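Phthiocerol/phthiodiolone dimycocerosyl transferase (Mycobacterium tuberculosis, PDB 1Q9J) probably catalyses the transfer of mycocerosic acids from mycocerosic acid synthase onto phthiocerol, phthiodiolone and phenolphthiocerol, the final step in making these mycobacterial diesters. Local coordinates at residues A[25-31]-A[359-365]; A[104-108]-A[119-125]; A[212-218]-A[387-393]. All coordinates share one frame; numbering follows the deposited sequence.

Contact 1 (A[25-31]-A[359-365]); sequences SMTIQLR and LEIEDIK
Ile-28 fits between Ile-361 and Ile-364 on one face of the sheet. Its CG2 methyl enters the fork of Ile-361, 3.5 Å from CG2 and 3.7 Å from CG1 of that residue. Its CG1 branch lies alongside Ile-364, CG1 to CG1 4.0 Å, the two side chains pointing the same way. A chi1 of -59° in Ile-28 turns the two branches to separate neighbours. Further along, CD2 of Leu-359 nestles against the bend of Leu-30, 3.5 Å from its CB and close to both terminal methyls. Branched aliphatic residues suit this face, where Phe-140 and Tyr-143 of helix 129-148 pack against Ile-28 and Leu-359. The antiparallel pairing is interrupted by a classic beta bulge: Glu-362 and Asp-363 both face Gln-29, whose O accepts from Glu-362 N (2.8 Å) while its N donates to Asp-363 O. The extra residue lets Ile-361 and Ile-364, three apart, share one face. Polar groups take the other face. There CB of Gln-29 rests 3.9 Å from CB of Asp-363, and Lys-365 NZ reaches Asp-363 OD2 from above the carboxylate plane in a salt bridge within the strand.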
loop_
_atom_site.group_PDB
_atom_site.type_symbol
_atom_site.label_atom_id
_atom_site.label_comp_id
_atom_site.label_asym_id
_atom_site.label_seq_id
_atom_site.Cartn_x
_atom_site.Cartn_y
_atom_site.Cartn_z
ATOM N N SER A 25 -0.482 2.149 -8.386
ATOM C CA SER A 25 -1.657 2.362 -9.213
ATOM C C SER A 25 -2.876 1.800 -8.494
ATOM O O SER A 25 -2.786 0.877 -7.679
ATOM C CB SER A 25 -1.490 1.690 -10.586
ATOM O OG SER A 25 -1.360 0.272 -10.470
ATOM N N MET A 26 -4.013 2.382 -8.825
ATOM C CA MET A 26 -5.274 1.991 -8.252
ATOM C C MET A 26 -6.279 2.037 -9.390
ATOM O O MET A 26 -6.557 3.098 -9.958
ATOM C CB MET A 26 -5.684 2.967 -7.154
ATOM C CG MET A 26 -6.739 2.420 -6.214
ATOM S SD MET A 26 -6.078 0.956 -5.370
ATOM C CE MET A 26 -6.984 -0.295 -6.150
ATOM N N THR A 27 -6.818 0.872 -9.719
ATOM C CA THR A 27 -7.761 0.756 -10.809
ATOM C C THR A 27 -9.148 0.342 -10.361
ATOM O O THR A 27 -9.339 -0.665 -9.685
ATOM C CB THR A 27 -7.233 -0.240 -11.837
ATOM O OG1 THR A 27 -5.878 0.106 -12.160
ATOM C CG2 THR A 27 -8.087 -0.196 -13.103
ATOM N N ILE A 28 -10.115 1.154 -10.747
ATOM C CA ILE A 28 -11.498 0.903 -10.423
ATOM C C ILE A 28 -12.231 0.516 -11.707
ATOM O O ILE A 28 -12.334 1.320 -12.642
ATOM C CB ILE A 28 -12.181 2.164 -9.851
ATOM C CG1 ILE A 28 -11.470 2.637 -8.599
ATOM C CG2 ILE A 28 -13.629 1.878 -9.557
ATOM C CD1 ILE A 28 -10.326 3.612 -8.858
ATOM N N GLN A 29 -12.734 -0.712 -11.748
ATOM C CA GLN A 29 -13.479 -1.183 -12.906
ATOM C C GLN A 29 -14.886 -0.598 -12.782
ATOM O O GLN A 29 -15.557 -0.829 -11.787
ATOM C CB GLN A 29 -13.541 -2.710 -12.889
ATOM C CG GLN A 29 -14.326 -3.283 -14.039
ATOM C CD GLN A 29 -13.938 -2.657 -15.365
ATOM O OE1 GLN A 29 -12.766 -2.679 -15.751
ATOM N NE2 GLN A 29 -14.920 -2.090 -16.070
ATOM N N LEU A 30 -15.338 0.161 -13.773
ATOM C CA LEU A 30 -16.670 0.745 -13.673
ATOM C C LEU A 30 -17.703 0.177 -14.646
ATOM O O LEU A 30 -17.380 -0.585 -15.564
ATOM C CB LEU A 30 -16.590 2.260 -13.855
ATOM C CG LEU A 30 -15.630 2.972 -12.901
ATOM C CD1 LEU A 30 -15.545 4.451 -13.246
ATOM C CD2 LEU A 30 -16.112 2.780 -11.476
ATOM N N ARG A 31 -18.955 0.560 -14.409
ATOM C CA ARG A 31 -20.091 0.156 -15.227
ATOM C C ARG A 31 -21.098 1.291 -15.232
ATOM O O ARG A 31 -21.699 1.608 -14.207
ATOM C CB ARG A 31 -20.756 -1.112 -14.690
ATOM C CG ARG A 31 -22.085 -1.408 -15.390
ATOM C CD ARG A 31 -22.465 -2.872 -15.290
ATOM N NE ARG A 31 -22.985 -3.231 -13.981
ATOM C CZ ARG A 31 -22.759 -4.398 -13.388
ATOM N NH1 ARG A 31 -22.013 -5.315 -13.993
ATOM N NH2 ARG A 31 -23.287 -4.655 -12.194
ATOM N N LEU A 359 -23.640 5.048 -12.099
ATOM C CA LEU A 359 -22.286 4.512 -12.138
ATOM C C LEU A 359 -22.112 3.621 -10.926
ATOM O O LEU A 359 -22.695 3.872 -9.881
ATOM C CB LEU A 359 -21.254 5.641 -12.105
ATOM C CG LEU A 359 -20.088 5.566 -13.096
ATOM C CD1 LEU A 359 -19.200 6.762 -12.837
ATOM C CD2 LEU A 359 -19.302 4.267 -12.950
ATOM N N GLU A 360 -21.321 2.572 -11.074
ATOM C CA GLU A 360 -21.095 1.651 -9.983
ATOM C C GLU A 360 -19.749 0.977 -10.147
ATOM O O GLU A 360 -19.330 0.660 -11.260
ATOM C CB GLU A 360 -22.209 0.600 -9.941
ATOM C CG GLU A 360 -23.465 1.029 -9.187
ATOM C CD GLU A 360 -24.749 0.724 -9.942
ATOM O OE1 GLU A 360 -25.116 1.514 -10.843
ATOM O OE2 GLU A 360 -25.388 -0.311 -9.646
ATOM N N ILE A 361 -19.070 0.772 -9.029
ATOM C CA ILE A 361 -17.768 0.134 -9.028
ATOM C C ILE A 361 -17.925 -1.380 -9.053
ATOM O O ILE A 361 -18.653 -1.932 -8.238
ATOM C CB ILE A 361 -17.008 0.510 -7.764
ATOM C CG1 ILE A 361 -16.872 2.037 -7.692
ATOM C CG2 ILE A 361 -15.676 -0.223 -7.724
ATOM C CD1 ILE A 361 -16.224 2.550 -6.426
ATOM N N GLU A 362 -17.246 -2.056 -9.973
ATOM C CA GLU A 362 -17.349 -3.516 -10.046
ATOM C C GLU A 362 -16.126 -4.208 -9.478
ATOM O O GLU A 362 -16.200 -5.351 -9.039
ATOM C CB GLU A 362 -17.578 -3.967 -11.495
ATOM C CG GLU A 362 -18.955 -3.608 -12.008
ATOM C CD GLU A 362 -20.063 -4.176 -11.126
ATOM O OE1 GLU A 362 -21.168 -3.580 -11.109
ATOM O OE2 GLU A 362 -19.832 -5.218 -10.455
ATOM N N ASP A 363 -14.994 -3.522 -9.492
ATOM C CA ASP A 363 -13.780 -4.117 -8.959
ATOM C C ASP A 363 -12.719 -3.061 -8.684
ATOM O O ASP A 363 -12.719 -1.995 -9.295
ATOM C CB ASP A 363 -13.243 -5.169 -9.937
ATOM C CG ASP A 363 -12.165 -6.022 -9.327
ATOM O OD1 ASP A 363 -11.976 -5.916 -8.090
ATOM O OD2 ASP A 363 -11.516 -6.796 -10.078
ATOM N N ILE A 364 -11.827 -3.359 -7.747
ATOM C CA ILE A 364 -10.757 -2.438 -7.386
ATOM C C ILE A 364 -9.450 -3.203 -7.212
ATOM O O ILE A 364 -9.262 -3.897 -6.214
ATOM C CB ILE A 364 -11.095 -1.688 -6.073
ATOM C CG1 ILE A 364 -12.089 -0.563 -6.363
ATOM C CG2 ILE A 364 -9.832 -1.151 -5.428
ATOM C CD1 ILE A 364 -12.510 0.238 -5.139
ATOM N N LYS A 365 -8.552 -3.077 -8.186
ATOM C CA LYS A 365 -7.269 -3.776 -8.130
ATOM C C LYS A 365 -6.119 -2.802 -7.908
ATOM O O LYS A 365 -6.097 -1.709 -8.469
ATOM C CB LYS A 365 -7.011 -4.555 -9.428
ATOM C CG LYS A 365 -8.127 -5.496 -9.863
ATOM C CD LYS A 365 -7.756 -6.238 -11.145
ATOM C CE LYS A 365 -8.969 -6.939 -11.763
ATOM N NZ LYS A 365 -10.047 -5.965 -12.127
#

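Contact 2 (A[104-108]-A[119-125]); sequences LLHLQ and TLYLHHC
Strands 105-108 and 119-123 run antiparallel, at 173°, as the two arms of a beta hairpin with an unbroken register. His-106 pairs with Tyr-121 and Gln-108 with Thr-119 as hydrogen-bonded pairs. The bond from Tyr-121 N to His-106 O is 2.8 Å long, and His-123 N to Leu-104 O, at 2.9 Å, carries the ladder up to the putative catalytic His-124. Leu-105 with Leu-122 and Leu-107 with Leu-120 are the non-hydrogen-bonded pairs, and leucine suits all four places because their shared face is buried. CD1 of Leu-105 reaches across to CD1 of Leu-122 (3.6 Å) and CD1 of Leu-120 (3.9 Å). Leu-107 brings its own CD1 to that same Leu-120 methyl from the side away from Leu-105. On the opposite face the CB atoms of His-106 and Tyr-121 touch at 3.9 Å, and His-106 O lies in the tyrosine ring plane, at its edge. The Gln-108 amide stands nearly perpendicular to that ring. Near the His-124 end, Leu-104 CD2 packs on CB of His-123, 3.6 Å away. His-123 and His-124 open the HHxxxDG signature, whose aspartate, Asp-128, probably helps organise the active site. Helix 36-49 lies on Leu-105 and Leu-107, helix 129-148 on Leu-107, Leu-120 and Leu-122, while strand 23-31 flanks strand 117-123 and strand 78-80 flanks strand 105-110.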
loop_
_atom_site.group_PDB
_atom_site.type_symbol
_atom_site.label_atom_id
_atom_site.label_comp_id
_atom_site.label_asym_id
_atom_site.label_seq_id
_atom_site.Cartn_x
_atom_site.Cartn_y
_atom_site.Cartn_z
ATOM N N LEU A 104 4.482 12.799 -11.403
ATOM C CA LEU A 104 4.344 11.828 -10.308
ATOM C C LEU A 104 2.899 11.400 -10.148
ATOM O O LEU A 104 2.574 10.627 -9.257
ATOM C CB LEU A 104 4.823 12.434 -8.995
ATOM C CG LEU A 104 6.276 12.903 -8.974
ATOM C CD1 LEU A 104 6.602 13.478 -7.603
ATOM C CD2 LEU A 104 7.191 11.735 -9.285
ATOM N N LEU A 105 2.042 11.903 -11.026
ATOM C CA LEU A 105 0.630 11.589 -10.965
ATOM C C LEU A 105 0.051 11.501 -12.383
ATOM O O LEU A 105 0.355 12.334 -13.251
ATOM C CB LEU A 105 -0.089 12.671 -10.157
ATOM C CG LEU A 105 -1.600 12.542 -9.959
ATOM C CD1 LEU A 105 -1.924 11.284 -9.169
ATOM C CD2 LEU A 105 -2.116 13.767 -9.249
ATOM N N HIS A 106 -0.788 10.489 -12.598
ATOM C CA HIS A 106 -1.427 10.240 -13.886
ATOM C C HIS A 106 -2.822 9.651 -13.667
ATOM O O HIS A 106 -2.978 8.653 -12.953
ATOM C CB HIS A 106 -0.588 9.253 -14.716
ATOM C CG HIS A 106 0.668 9.843 -15.289
ATOM N ND1 HIS A 106 0.655 10.812 -16.265
ATOM C CD2 HIS A 106 1.972 9.592 -15.025
ATOM C CE1 HIS A 106 1.900 11.135 -16.582
ATOM N NE2 HIS A 106 2.717 10.411 -15.844
ATOM N N LEU A 107 -3.837 10.278 -14.257
ATOM C CA LEU A 107 -5.202 9.764 -14.144
ATOM C C LEU A 107 -5.602 9.220 -15.512
ATOM O O LEU A 107 -5.880 9.979 -16.435
ATOM C CB LEU A 107 -6.187 10.859 -13.706
ATOM C CG LEU A 107 -7.627 10.336 -13.573
ATOM C CD1 LEU A 107 -7.634 9.074 -12.720
ATOM C CD2 LEU A 107 -8.536 11.395 -12.967
ATOM N N GLN A 108 -5.639 7.899 -15.635
ATOM C CA GLN A 108 -5.971 7.262 -16.906
ATOM C C GLN A 108 -7.362 6.623 -16.966
ATOM O O GLN A 108 -7.629 5.637 -16.280
ATOM C CB GLN A 108 -4.915 6.204 -17.219
ATOM C CG GLN A 108 -5.086 5.541 -18.565
ATOM C CD GLN A 108 -4.230 4.305 -18.686
ATOM O OE1 GLN A 108 -4.379 3.361 -17.905
ATOM N NE2 GLN A 108 -3.328 4.295 -19.667
ATOM N N THR A 119 -7.961 4.597 -13.541
ATOM C CA THR A 119 -6.696 4.181 -12.951
ATOM C C THR A 119 -5.865 5.384 -12.575
ATOM O O THR A 119 -5.571 6.229 -13.420
ATOM C CB THR A 119 -5.880 3.324 -13.916
ATOM O OG1 THR A 119 -6.705 2.271 -14.417
ATOM C CG2 THR A 119 -4.672 2.721 -13.207
ATOM N N LEU A 120 -5.489 5.449 -11.300
ATOM C CA LEU A 120 -4.677 6.541 -10.800
ATOM C C LEU A 120 -3.273 6.040 -10.520
ATOM O O LEU A 120 -3.086 5.000 -9.892
ATOM C CB LEU A 120 -5.264 7.110 -9.516
ATOM C CG LEU A 120 -4.604 8.422 -9.084
ATOM C CD1 LEU A 120 -5.364 9.584 -9.710
ATOM C CD2 LEU A 120 -4.630 8.541 -7.563
ATOM N N TYR A 121 -2.288 6.775 -11.017
ATOM C CA TYR A 121 -0.892 6.425 -10.801
ATOM C C TYR A 121 -0.306 7.494 -9.909
ATOM O O TYR A 121 -0.430 8.697 -10.172
ATOM C CB TYR A 121 -0.116 6.370 -12.108
ATOM C CG TYR A 121 -0.572 5.276 -13.027
ATOM C CD1 TYR A 121 -1.664 5.463 -13.863
ATOM C CD2 TYR A 121 0.095 4.044 -13.064
ATOM C CE1 TYR A 121 -2.079 4.453 -14.714
ATOM C CE2 TYR A 121 -0.312 3.023 -13.912
ATOM C CZ TYR A 121 -1.404 3.234 -14.737
ATOM O OH TYR A 121 -1.834 2.217 -15.566
ATOM N N LEU A 122 0.350 7.042 -8.853
ATOM C CA LEU A 122 0.898 7.944 -7.872
ATOM C C LEU A 122 2.265 7.496 -7.415
ATOM O O LEU A 122 2.448 6.362 -6.996
ATOM C CB LEU A 122 -0.051 7.971 -6.690
ATOM C CG LEU A 122 0.149 9.042 -5.631
ATOM C CD1 LEU A 122 0.078 10.432 -6.246
ATOM C CD2 LEU A 122 -0.941 8.838 -4.593
ATOM N N HIS A 123 3.242 8.379 -7.510
ATOM C CA HIS A 123 4.558 8.010 -7.055
ATOM C C HIS A 123 4.499 7.810 -5.539
ATOM O O HIS A 123 3.980 8.661 -4.801
ATOM C CB HIS A 123 5.560 9.085 -7.423
ATOM C CG HIS A 123 6.974 8.632 -7.287
ATOM N ND1 HIS A 123 7.696 8.145 -8.353
ATOM C CD2 HIS A 123 7.756 8.481 -6.189
ATOM C CE1 HIS A 123 8.867 7.702 -7.920
ATOM N NE2 HIS A 123 8.922 7.894 -6.614
ATOM N N HIS A 124 5.036 6.685 -5.078
ATOM C CA HIS A 124 5.002 6.338 -3.654
ATOM C C HIS A 124 5.709 7.305 -2.686
ATOM O O HIS A 124 5.488 7.258 -1.477
ATOM C CB HIS A 124 5.554 4.920 -3.461
ATOM C CG HIS A 124 4.978 4.190 -2.282
ATOM N ND1 HIS A 124 5.046 4.673 -0.993
ATOM C CD2 HIS A 124 4.394 2.969 -2.192
ATOM C CE1 HIS A 124 4.536 3.785 -0.163
ATOM N NE2 HIS A 124 4.133 2.740 -0.864
ATOM N N CYS A 125 6.535 8.190 -3.220
ATOM C CA CYS A 125 7.226 9.125 -2.372
ATOM C C CYS A 125 6.235 10.221 -1.946
ATOM O O CYS A 125 6.534 11.076 -1.120
ATOM C CB CYS A 125 8.429 9.732 -3.117
ATOM S SG CYS A 125 8.040 11.233 -4.134
#

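Contact 3 (A[212-218]-A[387-393]); sequences PVTRLWL and QLIIEHH
One face of the Trp-217 indole receives Ile-389, whose CD1 lies 3.5 Å from the centroid of the six-membered ring and 13° off its normal, a CH-pi contact. The Gln-387 amide approaches the same ring obliquely. Ile-389 CD1 lies only loosely over the rim of the Arg-215 guanidinium; CG2 of Ile-389 makes the closer touch, 3.6 Å from Arg-215 CG. At the guanidinium edge comes the carboxylate of Glu-391, nearly coplanar with it, in a salt bridge through OE1 whose exact position is less certain. Glu-391 reaches there with a side chain extended beyond CG. Arginine suits the place because its several N-H groups can serve two carboxylates and a carbonyl: NH1 donates to Ile-364 O as well as Glu-391, and NH2 pairs with Asp-363 of the neighbouring sheet. At the far end, Val-213 lies beside His-393 and sets CG1 over the imidazole, 3.9 Å from its centroid. Four backbone bonds stitch the strands together, among them Thr-214 N to His-392 O (2.9 Å) and Ile-390 N to Leu-216 O (2.9 Å). Past them, Leu-218 CD1 meets Leu-388 CD2 at 3.5 Å. Thr-214, Ile-390 and His-392 turn instead to helix 399-412. Strand 213-216 is the outermost strand, beside 387-393, of a mixed, helix-backed sheet, an arrangement consistent with the second of the two related domains in the CoA-dependent acyltransferase superfamily.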
loop_
_atom_site.group_PDB
_atom_site.type_symbol
_atom_site.label_atom_id
_atom_site.label_comp_id
_atom_site.label_asym_id
_atom_site.label_seq_id
_atom_site.Cartn_x
_atom_site.Cartn_y
_atom_site.Cartn_z
ATOM N N PRO A 212 4.379 -8.118 -11.405
ATOM C CA PRO A 212 3.385 -9.189 -11.499
ATOM C C PRO A 212 2.580 -9.275 -10.202
ATOM O O PRO A 212 3.144 -9.175 -9.108
ATOM C CB PRO A 212 4.236 -10.433 -11.771
ATOM C CG PRO A 212 5.596 -10.072 -11.227
ATOM C CD PRO A 212 5.741 -8.633 -11.628
ATOM N N VAL A 213 1.264 -9.422 -10.343
ATOM C CA VAL A 213 0.355 -9.524 -9.200
ATOM C C VAL A 213 -0.654 -10.648 -9.352
ATOM O O VAL A 213 -1.520 -10.597 -10.233
ATOM C CB VAL A 213 -0.494 -8.248 -8.986
ATOM C CG1 VAL A 213 -1.405 -8.438 -7.767
ATOM C CG2 VAL A 213 0.399 -7.030 -8.811
ATOM N N THR A 214 -0.557 -11.649 -8.478
ATOM C CA THR A 214 -1.491 -12.773 -8.485
ATOM C C THR A 214 -2.592 -12.455 -7.488
ATOM O O THR A 214 -2.343 -11.837 -6.460
ATOM C CB THR A 214 -0.834 -14.066 -8.036
ATOM O OG1 THR A 214 0.226 -14.404 -8.933
ATOM C CG2 THR A 214 -1.861 -15.182 -8.023
ATOM N N ARG A 215 -3.803 -12.903 -7.770
ATOM C CA ARG A 215 -4.886 -12.600 -6.869
ATOM C C ARG A 215 -5.938 -13.712 -6.784
ATOM O O ARG A 215 -6.428 -14.202 -7.810
ATOM C CB ARG A 215 -5.483 -11.266 -7.312
ATOM C CG ARG A 215 -6.734 -10.812 -6.615
ATOM C CD ARG A 215 -6.785 -9.304 -6.679
ATOM N NE ARG A 215 -8.102 -8.782 -7.006
ATOM C CZ ARG A 215 -8.427 -7.495 -6.935
ATOM N NH1 ARG A 215 -7.531 -6.594 -6.543
ATOM N NH2 ARG A 215 -9.648 -7.101 -7.268
ATOM N N LEU A 216 -6.258 -14.122 -5.554
ATOM C CA LEU A 216 -7.251 -15.174 -5.297
ATOM C C LEU A 216 -8.351 -14.631 -4.410
ATOM O O LEU A 216 -8.070 -13.909 -3.463
ATOM C CB LEU A 216 -6.609 -16.358 -4.583
ATOM C CG LEU A 216 -5.557 -17.092 -5.398
ATOM C CD1 LEU A 216 -4.957 -18.230 -4.577
ATOM C CD2 LEU A 216 -6.209 -17.618 -6.665
ATOM N N TRP A 217 -9.595 -14.987 -4.709
ATOM C CA TRP A 217 -10.723 -14.523 -3.914
ATOM C C TRP A 217 -11.278 -15.578 -2.955
ATOM O O TRP A 217 -10.721 -16.668 -2.786
ATOM C CB TRP A 217 -11.862 -14.046 -4.817
ATOM C CG TRP A 217 -11.618 -12.753 -5.501
ATOM C CD1 TRP A 217 -10.627 -12.475 -6.386
ATOM C CD2 TRP A 217 -12.401 -11.560 -5.377
ATOM N NE1 TRP A 217 -10.738 -11.181 -6.824
ATOM C CE2 TRP A 217 -11.821 -10.592 -6.218
ATOM C CE3 TRP A 217 -13.537 -11.212 -4.630
ATOM C CZ2 TRP A 217 -12.343 -9.285 -6.344
ATOM C CZ3 TRP A 217 -14.057 -9.911 -4.754
ATOM C CH2 TRP A 217 -13.457 -8.969 -5.603
ATOM N N LEU A 218 -12.390 -15.215 -2.324
ATOM C CA LEU A 218 -13.098 -16.062 -1.377
ATOM C C LEU A 218 -14.577 -15.762 -1.473
ATOM O O LEU A 218 -14.982 -14.603 -1.587
ATOM C CB LEU A 218 -12.617 -15.799 0.045
ATOM C CG LEU A 218 -11.466 -16.698 0.479
ATOM C CD1 LEU A 218 -11.000 -16.332 1.876
ATOM C CD2 LEU A 218 -11.955 -18.133 0.434
ATOM N N GLN A 387 -15.832 -10.117 0.719
ATOM C CA GLN A 387 -15.074 -11.253 0.212
ATOM C C GLN A 387 -13.597 -10.963 0.418
ATOM O O GLN A 387 -13.093 -9.925 -0.011
ATOM C CB GLN A 387 -15.365 -11.458 -1.276
ATOM C CG GLN A 387 -16.854 -11.393 -1.615
ATOM C CD GLN A 387 -17.136 -11.538 -3.113
ATOM O OE1 GLN A 387 -16.772 -12.548 -3.728
ATOM N NE2 GLN A 387 -17.799 -10.535 -3.702
ATOM N N LEU A 388 -12.918 -11.879 1.096
ATOM C CA LEU A 388 -11.502 -11.726 1.356
ATOM C C LEU A 388 -10.735 -11.927 0.070
ATOM O O LEU A 388 -11.072 -12.798 -0.727
ATOM C CB LEU A 388 -11.014 -12.748 2.379
ATOM C CG LEU A 388 -9.486 -12.845 2.477
ATOM C CD1 LEU A 388 -8.907 -11.502 2.860
ATOM C CD2 LEU A 388 -9.100 -13.904 3.487
ATOM N N ILE A 389 -9.702 -11.120 -0.125
ATOM C CA ILE A 389 -8.881 -11.211 -1.316
ATOM C C ILE A 389 -7.405 -11.302 -0.947
ATOM O O ILE A 389 -6.848 -10.391 -0.332
ATOM C CB ILE A 389 -9.072 -9.986 -2.209
ATOM C CG1 ILE A 389 -10.533 -9.828 -2.579
ATOM C CG2 ILE A 389 -8.233 -10.123 -3.461
ATOM C CD1 ILE A 389 -10.806 -8.537 -3.317
ATOM N N ILE A 390 -6.781 -12.410 -1.331
ATOM C CA ILE A 390 -5.367 -12.625 -1.071
ATOM C C ILE A 390 -4.606 -12.184 -2.319
ATOM O O ILE A 390 -5.116 -12.306 -3.435
ATOM C CB ILE A 390 -5.063 -14.110 -0.833
ATOM C CG1 ILE A 390 -5.804 -14.614 0.396
ATOM C CG2 ILE A 390 -3.581 -14.311 -0.639
ATOM C CD1 ILE A 390 -5.638 -16.111 0.599
ATOM N N GLU A 391 -3.389 -11.687 -2.118
ATOM C CA GLU A 391 -2.545 -11.236 -3.215
ATOM C C GLU A 391 -1.064 -11.451 -2.958
ATOM O O GLU A 391 -0.595 -11.404 -1.821
ATOM C CB GLU A 391 -2.775 -9.756 -3.504
ATOM C CG GLU A 391 -4.111 -9.443 -4.117
ATOM C CD GLU A 391 -4.163 -8.033 -4.666
ATOM O OE1 GLU A 391 -5.235 -7.608 -5.142
ATOM O OE2 GLU A 391 -3.124 -7.346 -4.613
ATOM N N HIS A 392 -0.331 -11.684 -4.034
ATOM C CA HIS A 392 1.100 -11.879 -3.954
ATOM C C HIS A 392 1.625 -11.000 -5.096
ATOM O O HIS A 392 1.198 -11.129 -6.251
ATOM C CB HIS A 392 1.435 -13.350 -4.171
ATOM C CG HIS A 392 2.752 -13.767 -3.589
ATOM N ND1 HIS A 392 3.758 -12.870 -3.294
ATOM C CD2 HIS A 392 3.252 -14.995 -3.321
ATOM C CE1 HIS A 392 4.826 -13.532 -2.877
ATOM N NE2 HIS A 392 4.547 -14.820 -2.885
ATOM N N HIS A 393 2.517 -10.085 -4.729
ATOM C CA HIS A 393 3.116 -9.121 -5.630
ATOM C C HIS A 393 4.570 -9.441 -5.820
ATOM O O HIS A 393 5.199 -9.988 -4.920
ATOM C CB HIS A 393 3.031 -7.720 -5.039
ATOM C CG HIS A 393 1.636 -7.222 -4.863
ATOM N ND1 HIS A 393 1.038 -6.360 -5.755
ATOM C CD2 HIS A 393 0.720 -7.461 -3.896
ATOM C CE1 HIS A 393 -0.186 -6.085 -5.342
ATOM N NE2 HIS A 393 -0.403 -6.742 -4.216
#

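Overall arrangement
Contacts 1 and 2 belong to one five-stranded sheet, their centres 16 Å apart. Strand 23-31 lies between strand 360-368 of contact 1 and strand 117-123 of contact 2, joined to the latter by a probable hydrogen bond from Leu-120 N to Met-26 O (2.9 Å). Strand 360-368, from the C-terminal half, closes this sheet and is tied to contact 3 in the second sheet by the 2.7 Å salt bridge between Asp-363 OD1 and Arg-215 NH2. Contacts 2 and 3 do not touch, their nearest atoms being about 11 Å apart. His-124, the probable proton acceptor, follows strand 117-123; its side chain is about 10 Å from that of Ser-25 and about 11 Å from that of His-393.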